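Local coordinates for N-acetylmuramoyl-l-alanine amidase AMID (Escherichia coli, PDB 2WKX) that hydrolyses the amide link between N-acetylmuramoyl residues and L-amino acids in cell-wall peptidoglycan, using one catalytic zinc ion per subunit, at the interface of chains A and B. Coordinates in Å, arbitrary orientation; residue numbers count along the deposited sequence, not the author numbering. Chains: chain A/B, N-acetylmuramoyl-l-alanine amidase AMID.

Contact 1: the interface of chains A and B. Residues chain A 29, 56, 78-81, 97-101; chain B 28.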
loop_
_atom_site.group_PDB
_atom_site.type_symbol
_atom_site.label_atom_id
_atom_site.label_comp_id
_atom_site.label_asym_id
_atom_site.label_seq_id
_atom_site.Cartn_x
_atom_site.Cartn_y
_atom_site.Cartn_z
ATOM N N ILE A 29 -5.361 1.639 -6.453
ATOM C CA ILE A 29 -6.569 1.877 -5.617
ATOM C C ILE A 29 -7.421 0.607 -5.605
ATOM O O ILE A 29 -7.880 0.154 -6.659
ATOM C CB ILE A 29 -7.370 3.097 -6.125
ATOM C CG1 ILE A 29 -6.544 4.382 -5.933
ATOM C CG2 ILE A 29 -8.736 3.212 -5.421
ATOM C CD1 ILE A 29 -6.988 5.544 -6.855
ATOM N N HIS A 56 -10.837 12.197 0.103
ATOM C CA HIS A 56 -11.004 12.563 -1.308
ATOM C C HIS A 56 -12.295 13.307 -1.586
ATOM O O HIS A 56 -12.310 14.264 -2.378
ATOM C CB HIS A 56 -10.893 11.337 -2.200
ATOM C CG HIS A 56 -9.542 10.683 -2.133
ATOM N ND1 HIS A 56 -9.261 9.681 -1.231
ATOM C CD2 HIS A 56 -8.396 10.918 -2.822
ATOM C CE1 HIS A 56 -7.997 9.305 -1.385
ATOM N NE2 HIS A 56 -7.456 10.033 -2.353
ATOM N N GLU A 78 -7.729 11.769 -7.039
ATOM C CA GLU A 78 -7.769 10.338 -6.679
ATOM C C GLU A 78 -6.387 9.694 -6.786
ATOM O O GLU A 78 -6.090 8.754 -6.038
ATOM C CB GLU A 78 -8.773 9.577 -7.544
ATOM C CG GLU A 78 -10.238 9.968 -7.255
ATOM C CD GLU A 78 -11.237 9.180 -8.085
ATOM O OE1 GLU A 78 -10.839 8.591 -9.116
ATOM O OE2 GLU A 78 -12.425 9.164 -7.693
ATOM N N GLN A 79 -5.545 10.231 -7.672
ATOM C CA GLN A 79 -4.186 9.685 -7.873
ATOM C C GLN A 79 -3.331 9.802 -6.604
ATOM O O GLN A 79 -2.417 9.020 -6.414
ATOM C CB GLN A 79 -3.472 10.357 -9.058
ATOM C CG GLN A 79 -2.920 11.740 -8.697
ATOM C CD GLN A 79 -2.820 12.696 -9.862
ATOM O OE1 GLN A 79 -3.533 13.710 -9.917
ATOM N NE2 GLN A 79 -1.926 12.386 -10.803
ATOM N N GLU A 80 -3.628 10.786 -5.752
ATOM C CA GLU A 80 -2.939 10.961 -4.482
ATOM C C GLU A 80 -3.678 10.306 -3.299
ATOM O O GLU A 80 -4.901 10.151 -3.336
ATOM C CB GLU A 80 -2.763 12.454 -4.203
ATOM C CG GLU A 80 -1.735 13.146 -5.112
ATOM C CD GLU A 80 -1.574 14.610 -4.738
ATOM O OE1 GLU A 80 -0.467 15.008 -4.317
ATOM O OE2 GLU A 80 -2.560 15.359 -4.834
ATOM N N LEU A 81 -2.939 9.930 -2.257
ATOM C CA LEU A 81 -3.564 9.469 -1.014
ATOM C C LEU A 81 -4.047 10.682 -0.198
ATOM O O LEU A 81 -3.436 11.776 -0.244
ATOM C CB LEU A 81 -2.629 8.551 -0.194
ATOM C CG LEU A 81 -1.309 9.044 0.417
ATOM C CD1 LEU A 81 -1.535 9.741 1.786
ATOM C CD2 LEU A 81 -0.335 7.885 0.611
ATOM N N ASN A 97 -4.661 4.089 3.747
ATOM C CA ASN A 97 -4.534 5.330 2.946
ATOM C C ASN A 97 -3.876 5.082 1.579
ATOM O O ASN A 97 -4.289 5.662 0.567
ATOM C CB ASN A 97 -3.701 6.390 3.675
ATOM C CG ASN A 97 -4.465 7.061 4.800
ATOM O OD1 ASN A 97 -5.706 7.045 4.834
ATOM N ND2 ASN A 97 -3.721 7.682 5.706
ATOM N N ASP A 98 -2.881 4.196 1.570
ATOM C CA ASP A 98 -2.028 4.016 0.379
ATOM C C ASP A 98 -2.848 3.504 -0.817
ATOM O O ASP A 98 -2.571 3.878 -1.955
ATOM C CB ASP A 98 -0.906 3.010 0.670
ATOM C CG ASP A 98 0.128 3.533 1.671
ATOM O OD1 ASP A 98 0.060 4.726 2.059
ATOM O OD2 ASP A 98 1.014 2.740 2.041
ATOM N N THR A 99 -3.819 2.637 -0.541
ATOM C CA THR A 99 -4.561 1.882 -1.571
ATOM C C THR A 99 -6.072 2.155 -1.521
ATOM O O THR A 99 -6.863 1.391 -2.085
ATOM C CB THR A 99 -4.323 0.351 -1.443
ATOM O OG1 THR A 99 -4.655 -0.080 -0.108
ATOM C CG2 THR A 99 -2.849 0.015 -1.766
ATOM N N SER A 100 -6.472 3.240 -0.867
ATOM C CA SER A 100 -7.916 3.551 -0.813
ATOM C C SER A 100 -8.297 4.944 -1.287
ATOM O O SER A 100 -7.454 5.853 -1.366
ATOM C CB SER A 100 -8.492 3.356 0.598
ATOM O OG SER A 100 -7.951 4.328 1.500
ATOM N N ILE A 101 -9.590 5.076 -1.574
ATOM C CA ILE A 101 -10.265 6.372 -1.689
ATOM C C ILE A 101 -11.168 6.522 -0.451
ATOM O O ILE A 101 -11.832 5.560 -0.019
ATOM C CB ILE A 101 -11.064 6.477 -3.019
ATOM C CG1 ILE A 101 -10.081 6.638 -4.207
ATOM C CG2 ILE A 101 -12.079 7.640 -2.965
ATOM C CD1 ILE A 101 -10.754 6.586 -5.560
ATOM N N ARG B 28 0.870 8.224 -3.823
ATOM C CA ARG B 28 0.736 6.825 -3.426
ATOM C C ARG B 28 2.058 6.069 -3.680
ATOM O O ARG B 28 2.295 5.013 -3.075
ATOM C CB ARG B 28 -0.403 6.175 -4.223
ATOM C CG ARG B 28 -1.788 6.790 -3.924
ATOM C CD ARG B 28 -2.875 6.116 -4.757
ATOM N NE ARG B 28 -4.182 6.783 -4.610
ATOM C CZ ARG B 28 -5.069 6.572 -3.625
ATOM N NH1 ARG B 28 -6.207 7.271 -3.651
ATOM N NH2 ARG B 28 -4.848 5.706 -2.613
#
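B:Arg28 pushes its guanidinium between A:Ile29 and the backbone of A:Leu81, into a ring of carbonyl oxygens of chain A. Its chain runs extended from CG to NE; the last turn, chi4 -84°, swings the flat head across the line of the chain. One face lies under A:Ile29, whose CG1 is 3.5 Å from CZ of B:Arg28, the two side chains crossing at about a right angle. The opposite face looks onto CA of A:Leu81. Around the rim all the N-H groups point at main-chain oxygens. NE and NH1 of B:Arg28 grip A:Glu78 O side-on in its carbonyl plane, NH1 at 2.8 Å. NH1 and NH2 of B:Arg28 take A:Ser100 O end-on, both from the same face of its carbonyl plane, NH2 at 2.9 Å. NH2 of B:Arg28 also meets A:Asp98 O at 3.0 Å, standing well above that carbonyl plane. A:His56 comes tip to tip with the guanidinium, the planes 12° apart, but its NE2 gives its hydrogen bond to A:Glu80 O at 2.7 Å, tying down the strand beside the pocket. OD1 of A:Asp98 stays 6.8 Å from NH2 of B:Arg28, so carbonyl dipoles rather than this carboxylate would meet the positive charge at close range. The pocket takes up an arginine of the partner as a plug, which would pin the N-terminal segment of chain B to chain A if this dimer forms outside the crystal.

Contact 2: the interface of chains A and B. Residues chain A 48, 53-54, 76, 81-83; chain B 22, 24-25.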
loop_
_atom_site.group_PDB
_atom_site.type_symbol
_atom_site.label_atom_id
_atom_site.label_comp_id
_atom_site.label_asym_id
_atom_site.label_seq_id
_atom_site.Cartn_x
_atom_site.Cartn_y
_atom_site.Cartn_z
ATOM N N LEU A 48 -10.927 18.880 7.116
ATOM C CA LEU A 48 -10.483 17.944 6.078
ATOM C C LEU A 48 -9.532 18.583 5.062
ATOM O O LEU A 48 -8.988 17.902 4.192
ATOM C CB LEU A 48 -11.685 17.316 5.375
ATOM C CG LEU A 48 -12.428 16.287 6.248
ATOM C CD1 LEU A 48 -13.815 16.023 5.641
ATOM C CD2 LEU A 48 -11.634 14.967 6.412
ATOM N N VAL A 53 -5.453 15.766 8.596
ATOM C CA VAL A 53 -6.447 14.816 8.082
ATOM C C VAL A 53 -7.040 15.340 6.761
ATOM O O VAL A 53 -7.051 16.551 6.517
ATOM C CB VAL A 53 -7.536 14.544 9.181
ATOM C CG1 VAL A 53 -8.319 15.804 9.527
ATOM C CG2 VAL A 53 -8.500 13.422 8.812
ATOM N N SER A 54 -7.550 14.439 5.924
ATOM C CA SER A 54 -8.213 14.819 4.671
ATOM C C SER A 54 -9.028 13.613 4.190
ATOM O O SER A 54 -8.947 12.537 4.784
ATOM C CB SER A 54 -7.178 15.246 3.602
ATOM O OG SER A 54 -6.298 14.176 3.244
ATOM N N VAL A 76 -9.134 16.020 -2.727
ATOM C CA VAL A 76 -7.835 15.415 -3.071
ATOM C C VAL A 76 -7.999 14.666 -4.386
ATOM O O VAL A 76 -8.982 13.929 -4.538
ATOM C CB VAL A 76 -7.346 14.402 -1.965
ATOM C CG1 VAL A 76 -6.022 13.694 -2.393
ATOM C CG2 VAL A 76 -7.213 15.075 -0.587
ATOM N N LEU A 81 -2.939 9.930 -2.257
ATOM C CA LEU A 81 -3.564 9.469 -1.014
ATOM C C LEU A 81 -4.047 10.682 -0.198
ATOM O O LEU A 81 -3.436 11.776 -0.244
ATOM C CB LEU A 81 -2.629 8.551 -0.194
ATOM C CG LEU A 81 -1.309 9.044 0.417
ATOM C CD1 LEU A 81 -1.535 9.741 1.786
ATOM C CD2 LEU A 81 -0.335 7.885 0.611
ATOM N N ALA A 82 -5.148 10.460 0.516
ATOM C CA ALA A 82 -5.661 11.385 1.526
ATOM C C ALA A 82 -5.388 10.760 2.902
ATOM O O ALA A 82 -5.163 9.546 3.010
ATOM C CB ALA A 82 -7.148 11.608 1.324
ATOM N N TRP A 83 -5.417 11.566 3.961
ATOM C CA TRP A 83 -5.132 11.049 5.305
ATOM C C TRP A 83 -6.454 10.813 6.035
ATOM O O TRP A 83 -6.851 11.631 6.862
ATOM C CB TRP A 83 -4.242 12.039 6.070
ATOM C CG TRP A 83 -2.757 11.888 5.774
ATOM C CD1 TRP A 83 -2.147 10.929 4.995
ATOM C CD2 TRP A 83 -1.701 12.690 6.318
ATOM N NE1 TRP A 83 -0.772 11.106 5.013
ATOM C CE2 TRP A 83 -0.478 12.180 5.815
ATOM C CE3 TRP A 83 -1.671 13.794 7.186
ATOM C CZ2 TRP A 83 0.764 12.742 6.149
ATOM C CZ3 TRP A 83 -0.438 14.355 7.511
ATOM C CH2 TRP A 83 0.761 13.830 6.990
ATOM N N ALA B 22 -7.346 20.009 -0.196
ATOM C CA ALA B 22 -6.746 19.635 1.084
ATOM C C ALA B 22 -5.228 19.790 1.042
ATOM O O ALA B 22 -4.590 19.524 0.008
ATOM C CB ALA B 22 -7.088 18.177 1.428
ATOM N N ALA B 24 -3.309 17.896 3.079
ATOM C CA ALA B 24 -2.812 16.521 3.276
ATOM C C ALA B 24 -3.156 15.685 2.041
ATOM O O ALA B 24 -4.184 15.003 1.979
ATOM C CB ALA B 24 -3.382 15.916 4.555
ATOM N N ALA B 25 -2.294 15.793 1.031
ATOM C CA ALA B 25 -2.436 15.065 -0.220
ATOM C C ALA B 25 -1.018 14.707 -0.636
ATOM O O ALA B 25 -0.172 15.608 -0.820
ATOM C CB ALA B 25 -3.095 15.923 -1.273
#
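A:Ser54 and B:Ala24 make the polar contact: the serine hydroxyl OG donates to the carbonyl oxygen O of B:Ala24 at 2.6 Å, lying in the plane of that carbonyl with a C=O...OG angle of 146°. The serine holds OG between its own backbone N and carbonyl carbon (chi1 63°). There OG of A:Ser54 also accepts from the backbone N of A:Trp83 at 2.8 Å. One hydroxyl thus links a main-chain N-H of chain A to a main-chain oxygen of chain B, and the two bonds together would hold its rotation. The apolar contacts are made by small methyl groups. CB of B:Ala22 touches CG2 of A:Val76 at 3.7 Å and also packs against CB of A:Ser54. The other branch of A:Val76, CG1, lies anti to the backbone N (chi1 176°) and meets CB of B:Ala25 at 3.8 Å. CB of B:Ala24 sits above the indole plane of A:Trp83, off the rim beside CE3 (3.8 Å) rather than over the ring. Between the backbones, A:Ala82 and B:Ala25 form an antiparallel beta bridge. Strand 25-27 of chain B is thereby laid beside strand 80-82 of chain A, with B:Ala22, ahead of that strand, passing the C-terminal end of helix 41-48, where its CB meets A:Leu48 O.

Contact 3: the interface of chains A and B. Residues chain A 10-11, 13-15; chain B 67, 69.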
loop_
_atom_site.group_PDB
_atom_site.type_symbol
_atom_site.label_atom_id
_atom_site.label_comp_id
_atom_site.label_asym_id
_atom_site.label_seq_id
_atom_site.Cartn_x
_atom_site.Cartn_y
_atom_site.Cartn_z
ATOM N N GLU A 10 9.890 11.466 -25.781
ATOM C CA GLU A 10 11.181 12.131 -25.602
ATOM C C GLU A 10 11.288 12.706 -24.193
ATOM O O GLU A 10 10.377 13.395 -23.747
ATOM C CB GLU A 10 11.372 13.252 -26.628
ATOM C CG GLU A 10 11.343 12.813 -28.094
ATOM C CD GLU A 10 12.532 11.951 -28.507
ATOM O OE1 GLU A 10 12.502 11.391 -29.624
ATOM O OE2 GLU A 10 13.498 11.828 -27.728
ATOM N N LYS A 11 12.392 12.412 -23.504
ATOM C CA LYS A 11 12.662 12.959 -22.176
ATOM C C LYS A 11 14.041 13.612 -22.168
ATOM O O LYS A 11 14.759 13.590 -23.178
ATOM C CB LYS A 11 12.576 11.859 -21.101
ATOM C CG LYS A 11 11.175 11.276 -20.884
ATOM C CD LYS A 11 10.241 12.276 -20.243
ATOM C CE LYS A 11 8.908 11.646 -19.874
ATOM N NZ LYS A 11 8.058 12.581 -19.097
ATOM N N GLY A 13 17.673 13.423 -21.418
ATOM C CA GLY A 13 18.715 12.439 -21.172
ATOM C C GLY A 13 18.361 11.003 -21.533
ATOM O O GLY A 13 19.201 10.124 -21.379
ATOM N N TYR A 14 17.133 10.763 -21.997
ATOM C CA TYR A 14 16.688 9.427 -22.424
ATOM C C TYR A 14 15.376 9.533 -23.200
ATOM O O TYR A 14 14.711 10.577 -23.178
ATOM C CB TYR A 14 16.505 8.454 -21.230
ATOM C CG TYR A 14 15.425 8.882 -20.248
ATOM C CD1 TYR A 14 14.154 8.297 -20.274
ATOM C CD2 TYR A 14 15.666 9.906 -19.331
ATOM C CE1 TYR A 14 13.138 8.700 -19.360
ATOM C CE2 TYR A 14 14.674 10.325 -18.438
ATOM C CZ TYR A 14 13.417 9.723 -18.460
ATOM O OH TYR A 14 12.436 10.126 -17.580
ATOM N N GLN A 15 14.996 8.459 -23.886
ATOM C CA GLN A 15 13.645 8.371 -24.431
ATOM C C GLN A 15 12.947 7.097 -23.965
ATOM O O GLN A 15 13.614 6.104 -23.615
ATOM C CB GLN A 15 13.635 8.514 -25.955
ATOM C CG GLN A 15 14.408 7.463 -26.678
ATOM C CD GLN A 15 14.262 7.527 -28.205
ATOM O OE1 GLN A 15 14.322 6.486 -28.845
ATOM N NE2 GLN A 15 14.100 8.718 -28.781
ATOM N N ASN B 67 18.253 9.902 -31.541
ATOM C CA ASN B 67 18.135 11.331 -31.235
ATOM C C ASN B 67 19.140 11.780 -30.174
ATOM O O ASN B 67 18.851 12.685 -29.388
ATOM C CB ASN B 67 16.706 11.674 -30.785
ATOM C CG ASN B 67 15.958 12.522 -31.789
ATOM O OD1 ASN B 67 16.555 13.272 -32.569
ATOM N ND2 ASN B 67 14.630 12.425 -31.761
ATOM N N LYS B 69 20.024 10.050 -27.598
ATOM C CA LYS B 69 19.557 9.635 -26.269
ATOM C C LYS B 69 19.402 8.126 -26.178
ATOM O O LYS B 69 18.954 7.514 -27.152
ATOM C CB LYS B 69 18.184 10.239 -25.948
ATOM C CG LYS B 69 18.074 11.753 -26.070
ATOM C CD LYS B 69 16.657 12.180 -25.753
ATOM C CE LYS B 69 16.518 13.660 -25.975
ATOM N NZ LYS B 69 15.091 14.005 -25.824
#
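A:Glu10 and B:Lys69 form the charged pair: NZ of the lysine lies 3.3 Å from OE2 of the carboxylate, a salt bridge whose hydrogen bond is weak. The glutamate chain bends at chi2 (-68°), which folds the carboxylate back toward the lysine, and the two side chains cross obliquely. On its own side, OE2 also receives a weak bond from NE2 of A:Gln15. A shorter bond goes to the backbone: NZ of B:Lys69 donates to A:Lys11 O at 2.7 Å, the donor tilted 23° from the carbonyl plane. The ammonium group is thus shared by a main-chain oxygen and a carboxylate, which would favour its positive charge. The amide of B:Asn67 adds a hydrogen bond to the same carboxylate. ND2 of B:Asn67 gives to OE1 of A:Glu10 at 3.2 Å, coming from above the carboxylate plane while the oxygen stays near the plane of the amide; the two flat groups are 73° apart. The carboxylate therefore offers one oxygen to the asparagine and the other to the lysine. Apolar contact comes from the aliphatic stem of B:Lys69, extended beyond CG and laid along the backbone of chain A: its CB reaches CA of A:Tyr14 at 3.9 Å. Within chain A, the tyrosine ring has A:Lys11 against one face, CB of the lysine sitting 3.5 Å above the ring plane and offset toward the rim.

Contact 1 and contact 2 are neighbours, their C-alpha centres about 9 Å apart, and share A:Leu81 of strand 80-82; together they take residues of chain B between 22 and 28. Contact 3 stands about 31 Å from contact 1 and 35 Å from contact 2, and there the N-terminal stretch of chain A rests on chain B. By two-fold symmetry each N-terminal arm in this crystal dimer lies on the other chain; the structure alone does not show that the dimer forms in the cell. The centre of contact 2 is about 9 Å from the catalytic A:Glu104, so the partner's arm runs close to the active site.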